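Local coordinates for major capsid protein (PDB 1NO7) that forms, as the major capsid protein VP5, the main building block of the herpes simplex virus type 1 capsid shell, at residues Gln181-Cys192 against Asn216-Tyr227. Residues are numbered along the deposited sequence; the frame is centred on the assembly and turned at random.
Sequences QAAIHGSEHVFC and NDYSLVSYVVTY
Y223 and F191 make the apolar centre where helix 218-226 crosses a short helix, the axes of 188-192 and 218-226 inclined at 55°. CB of Y223 sits over one face of the F191 ring, 3.5 Å from its centroid, a CH-pi contact. The two ring planes are 38° apart and their centroids 5.0 Å, an oblique pairing. F191 has CG anti to its own N, which carries the ring across to Y223 and sets its CZ against CG2 of V224. CD1 of Y227 meets the same ring at its edge, while SG of C192 lies obliquely against the Y227 ring, 4.1 Å from the centroid. Further back along the chain, CD2 of L220 touches CG2 of I184.

Polar contacts bracket this centre. OH of Y223 donates to O of G186, 2.7 Å away, tying the helix to the turn that links helix 176-183 to helix 188-193. E188 stretches past that ring, its OE1 salt-bridged to R351, and brings OE2 to 2.7 Å from OH of Y227. At the other end, the Q181 amide is used on both sides: OE1 accepts from ND2 of N216, which also serves O of L488, in a bond straight at hydrogen (N-H...O 164°) but meeting OE1 almost at right angles to its C=O bond, in the carbonyl plane. NE2 donates to the anti lone pair of D217 OD2, 3.2 Å away. W287 shares that oxygen, whereas D217 OD1 caps helix 218-226 at N of L220.

Two donors on OD2 and a helix start at OD1 would probably favour a charged D217. This largely buried seam joins three helices by aromatic packing, and the amide and carboxylate ends at Q181, N216 and D217 are held by several hydrogen bonds.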
# COMPACT_ATOMS: atom_id res chain seq x y z
N GLN A 181 -2.49 -6.92 -12.36
CA GLN A 181 -2.86 -6.69 -10.96
C GLN A 181 -3.97 -5.64 -10.90
O GLN A 181 -4.95 -5.79 -10.18
CB GLN A 181 -1.64 -6.20 -10.17
CG GLN A 181 -1.99 -5.52 -8.85
CD GLN A 181 -0.83 -4.74 -8.25
OE1 GLN A 181 -0.15 -3.97 -8.95
NE2 GLN A 181 -0.60 -4.91 -6.95
N ALA A 182 -3.80 -4.58 -11.68
CA ALA A 182 -4.80 -3.53 -11.73
C ALA A 182 -6.16 -4.15 -12.11
O ALA A 182 -7.16 -3.93 -11.42
CB ALA A 182 -4.40 -2.46 -12.75
N ALA A 183 -6.17 -4.92 -13.21
CA ALA A 183 -7.37 -5.60 -13.70
C ALA A 183 -7.90 -6.58 -12.66
O ALA A 183 -9.11 -6.65 -12.41
CB ALA A 183 -7.06 -6.34 -14.99
N ILE A 184 -6.98 -7.33 -12.05
CA ILE A 184 -7.32 -8.34 -11.00
C ILE A 184 -7.38 -7.68 -9.70
O ILE A 184 -6.67 -8.00 -8.74
CB ILE A 184 -6.28 -9.43 -10.76
CG1 ILE A 184 -5.61 -9.88 -12.05
CG2 ILE A 184 -6.91 -10.61 -10.02
CD1 ILE A 184 -4.21 -10.43 -11.86
N HIS A 185 -8.15 -6.57 -9.67
CA HIS A 185 -8.30 -5.63 -8.53
C HIS A 185 -8.63 -6.19 -7.16
O HIS A 185 -9.62 -5.80 -6.56
CB HIS A 185 -9.37 -4.60 -8.87
CG HIS A 185 -10.74 -5.27 -9.15
ND1 HIS A 185 -10.87 -6.37 -9.97
CD2 HIS A 185 -11.99 -4.97 -8.72
CE1 HIS A 185 -12.14 -6.72 -10.03
NE2 HIS A 185 -12.84 -5.89 -9.28
N GLY A 186 -7.81 -7.11 -6.63
CA GLY A 186 -8.11 -7.68 -5.33
C GLY A 186 -9.22 -8.72 -5.44
O GLY A 186 -9.40 -9.52 -4.53
N SER A 187 -9.97 -8.73 -6.55
CA SER A 187 -11.03 -9.72 -6.74
C SER A 187 -10.53 -11.16 -6.75
O SER A 187 -9.68 -11.54 -7.55
CB SER A 187 -11.80 -9.44 -8.03
OG SER A 187 -12.89 -10.35 -8.17
N GLU A 188 -11.06 -11.96 -5.82
CA GLU A 188 -10.69 -13.37 -5.71
C GLU A 188 -11.34 -14.08 -6.89
O GLU A 188 -10.72 -14.90 -7.58
CB GLU A 188 -11.22 -13.93 -4.39
CG GLU A 188 -10.73 -15.32 -4.05
CD GLU A 188 -10.95 -15.65 -2.58
OE1 GLU A 188 -10.55 -14.82 -1.74
OE2 GLU A 188 -11.52 -16.72 -2.27
N HIS A 189 -12.61 -13.74 -7.12
CA HIS A 189 -13.41 -14.28 -8.22
C HIS A 189 -12.59 -14.16 -9.50
O HIS A 189 -12.37 -15.16 -10.21
CB HIS A 189 -14.71 -13.46 -8.32
CG HIS A 189 -15.60 -13.83 -9.47
ND1 HIS A 189 -16.02 -15.12 -9.71
CD2 HIS A 189 -16.20 -13.06 -10.41
CE1 HIS A 189 -16.85 -15.13 -10.74
NE2 HIS A 189 -16.97 -13.89 -11.18
N VAL A 190 -12.12 -12.94 -9.78
CA VAL A 190 -11.34 -12.73 -10.98
C VAL A 190 -9.97 -13.38 -10.91
O VAL A 190 -9.46 -13.85 -11.91
CB VAL A 190 -11.13 -11.25 -11.28
CG1 VAL A 190 -10.25 -11.10 -12.52
CG2 VAL A 190 -12.50 -10.56 -11.46
N PHE A 191 -9.34 -13.37 -9.75
CA PHE A 191 -8.03 -14.02 -9.70
C PHE A 191 -8.25 -15.44 -10.17
O PHE A 191 -7.43 -15.99 -10.89
CB PHE A 191 -7.45 -14.05 -8.27
CG PHE A 191 -6.17 -14.81 -8.18
CD1 PHE A 191 -4.97 -14.23 -8.61
CD2 PHE A 191 -6.16 -16.11 -7.72
CE1 PHE A 191 -3.76 -14.95 -8.57
CE2 PHE A 191 -4.96 -16.85 -7.68
CZ PHE A 191 -3.75 -16.27 -8.11
N CYS A 192 -9.38 -16.02 -9.78
CA CYS A 192 -9.65 -17.39 -10.18
C CYS A 192 -9.82 -17.52 -11.69
O CYS A 192 -9.33 -18.49 -12.29
CB CYS A 192 -10.88 -17.92 -9.43
SG CYS A 192 -10.45 -18.40 -7.74
N ASN A 216 4.06 -7.25 -4.78
CA ASN A 216 3.63 -5.89 -4.50
C ASN A 216 2.14 -5.78 -4.12
O ASN A 216 1.59 -4.68 -3.95
CB ASN A 216 3.96 -4.97 -5.69
CG ASN A 216 2.84 -4.90 -6.72
OD1 ASN A 216 2.55 -5.88 -7.42
ND2 ASN A 216 2.20 -3.73 -6.82
N ASP A 217 1.48 -6.94 -3.98
CA ASP A 217 0.06 -6.97 -3.63
C ASP A 217 -0.26 -8.19 -2.75
O ASP A 217 -0.16 -9.34 -3.21
CB ASP A 217 -0.81 -7.03 -4.89
CG ASP A 217 -2.30 -6.99 -4.58
OD1 ASP A 217 -2.76 -7.78 -3.72
OD2 ASP A 217 -3.01 -6.16 -5.21
N TYR A 218 -0.67 -7.95 -1.51
CA TYR A 218 -0.94 -9.08 -0.62
C TYR A 218 -2.08 -9.97 -1.10
O TYR A 218 -1.94 -11.19 -1.13
CB TYR A 218 -1.24 -8.61 0.81
CG TYR A 218 -0.97 -9.72 1.81
CD1 TYR A 218 0.31 -10.28 1.90
CD2 TYR A 218 -1.99 -10.28 2.58
CE1 TYR A 218 0.58 -11.37 2.71
CE2 TYR A 218 -1.73 -11.39 3.41
CZ TYR A 218 -0.45 -11.93 3.46
OH TYR A 218 -0.18 -13.06 4.21
N SER A 219 -3.20 -9.35 -1.46
CA SER A 219 -4.35 -10.11 -1.93
C SER A 219 -3.92 -11.19 -2.93
O SER A 219 -4.31 -12.35 -2.79
CB SER A 219 -5.36 -9.17 -2.59
OG SER A 219 -6.04 -8.40 -1.61
N LEU A 220 -3.12 -10.81 -3.92
CA LEU A 220 -2.66 -11.80 -4.88
C LEU A 220 -1.80 -12.80 -4.14
O LEU A 220 -2.16 -13.97 -4.04
CB LEU A 220 -1.85 -11.16 -6.01
CG LEU A 220 -2.47 -9.92 -6.68
CD1 LEU A 220 -1.76 -9.74 -8.03
CD2 LEU A 220 -3.99 -10.05 -6.87
N VAL A 221 -0.68 -12.34 -3.59
CA VAL A 221 0.19 -13.24 -2.85
C VAL A 221 -0.65 -14.17 -1.98
O VAL A 221 -0.34 -15.37 -1.85
CB VAL A 221 1.16 -12.45 -1.94
CG1 VAL A 221 1.91 -13.42 -1.04
CG2 VAL A 221 2.15 -11.65 -2.81
N SER A 222 -1.72 -13.64 -1.40
CA SER A 222 -2.60 -14.45 -0.55
C SER A 222 -3.09 -15.64 -1.38
O SER A 222 -2.84 -16.80 -1.02
CB SER A 222 -3.77 -13.61 -0.06
OG SER A 222 -4.42 -14.25 1.02
N TYR A 223 -3.77 -15.35 -2.49
CA TYR A 223 -4.30 -16.35 -3.43
C TYR A 223 -3.22 -17.34 -3.91
O TYR A 223 -3.32 -18.55 -3.69
CB TYR A 223 -4.88 -15.62 -4.63
CG TYR A 223 -5.88 -14.57 -4.23
CD1 TYR A 223 -6.09 -13.44 -5.02
CD2 TYR A 223 -6.67 -14.73 -3.09
CE1 TYR A 223 -7.08 -12.50 -4.70
CE2 TYR A 223 -7.66 -13.80 -2.76
CZ TYR A 223 -7.87 -12.70 -3.58
OH TYR A 223 -8.91 -11.83 -3.31
N VAL A 224 -2.19 -16.83 -4.58
CA VAL A 224 -1.08 -17.65 -5.05
C VAL A 224 -0.67 -18.71 -4.01
O VAL A 224 0.02 -19.69 -4.32
CB VAL A 224 0.13 -16.76 -5.36
CG1 VAL A 224 1.36 -17.61 -5.73
CG2 VAL A 224 -0.23 -15.79 -6.48
N VAL A 225 -1.06 -18.50 -2.76
CA VAL A 225 -0.74 -19.45 -1.72
C VAL A 225 -1.97 -20.35 -1.58
O VAL A 225 -1.85 -21.57 -1.55
CB VAL A 225 -0.42 -18.73 -0.39
CG1 VAL A 225 -0.59 -19.69 0.78
CG2 VAL A 225 1.01 -18.20 -0.42
N THR A 226 -3.14 -19.72 -1.50
CA THR A 226 -4.39 -20.46 -1.36
C THR A 226 -4.54 -21.50 -2.46
O THR A 226 -4.52 -22.70 -2.20
CB THR A 226 -5.61 -19.52 -1.44
OG1 THR A 226 -5.54 -18.54 -0.40
CG2 THR A 226 -6.90 -20.31 -1.30
N TYR A 227 -4.36 -21.09 -3.60
CA TYR A 227 -4.62 -21.92 -4.79
C TYR A 227 -4.02 -22.53 -6.05
O TYR A 227 -4.70 -23.35 -6.70
CB TYR A 227 -5.81 -21.44 -5.65
CG TYR A 227 -6.89 -20.50 -5.37
CD1 TYR A 227 -7.26 -19.20 -5.70
CD2 TYR A 227 -7.70 -21.21 -4.47
CE1 TYR A 227 -8.41 -18.60 -5.15
CE2 TYR A 227 -8.85 -20.63 -3.91
CZ TYR A 227 -9.19 -19.32 -4.25
OH TYR A 227 -10.27 -18.73 -3.64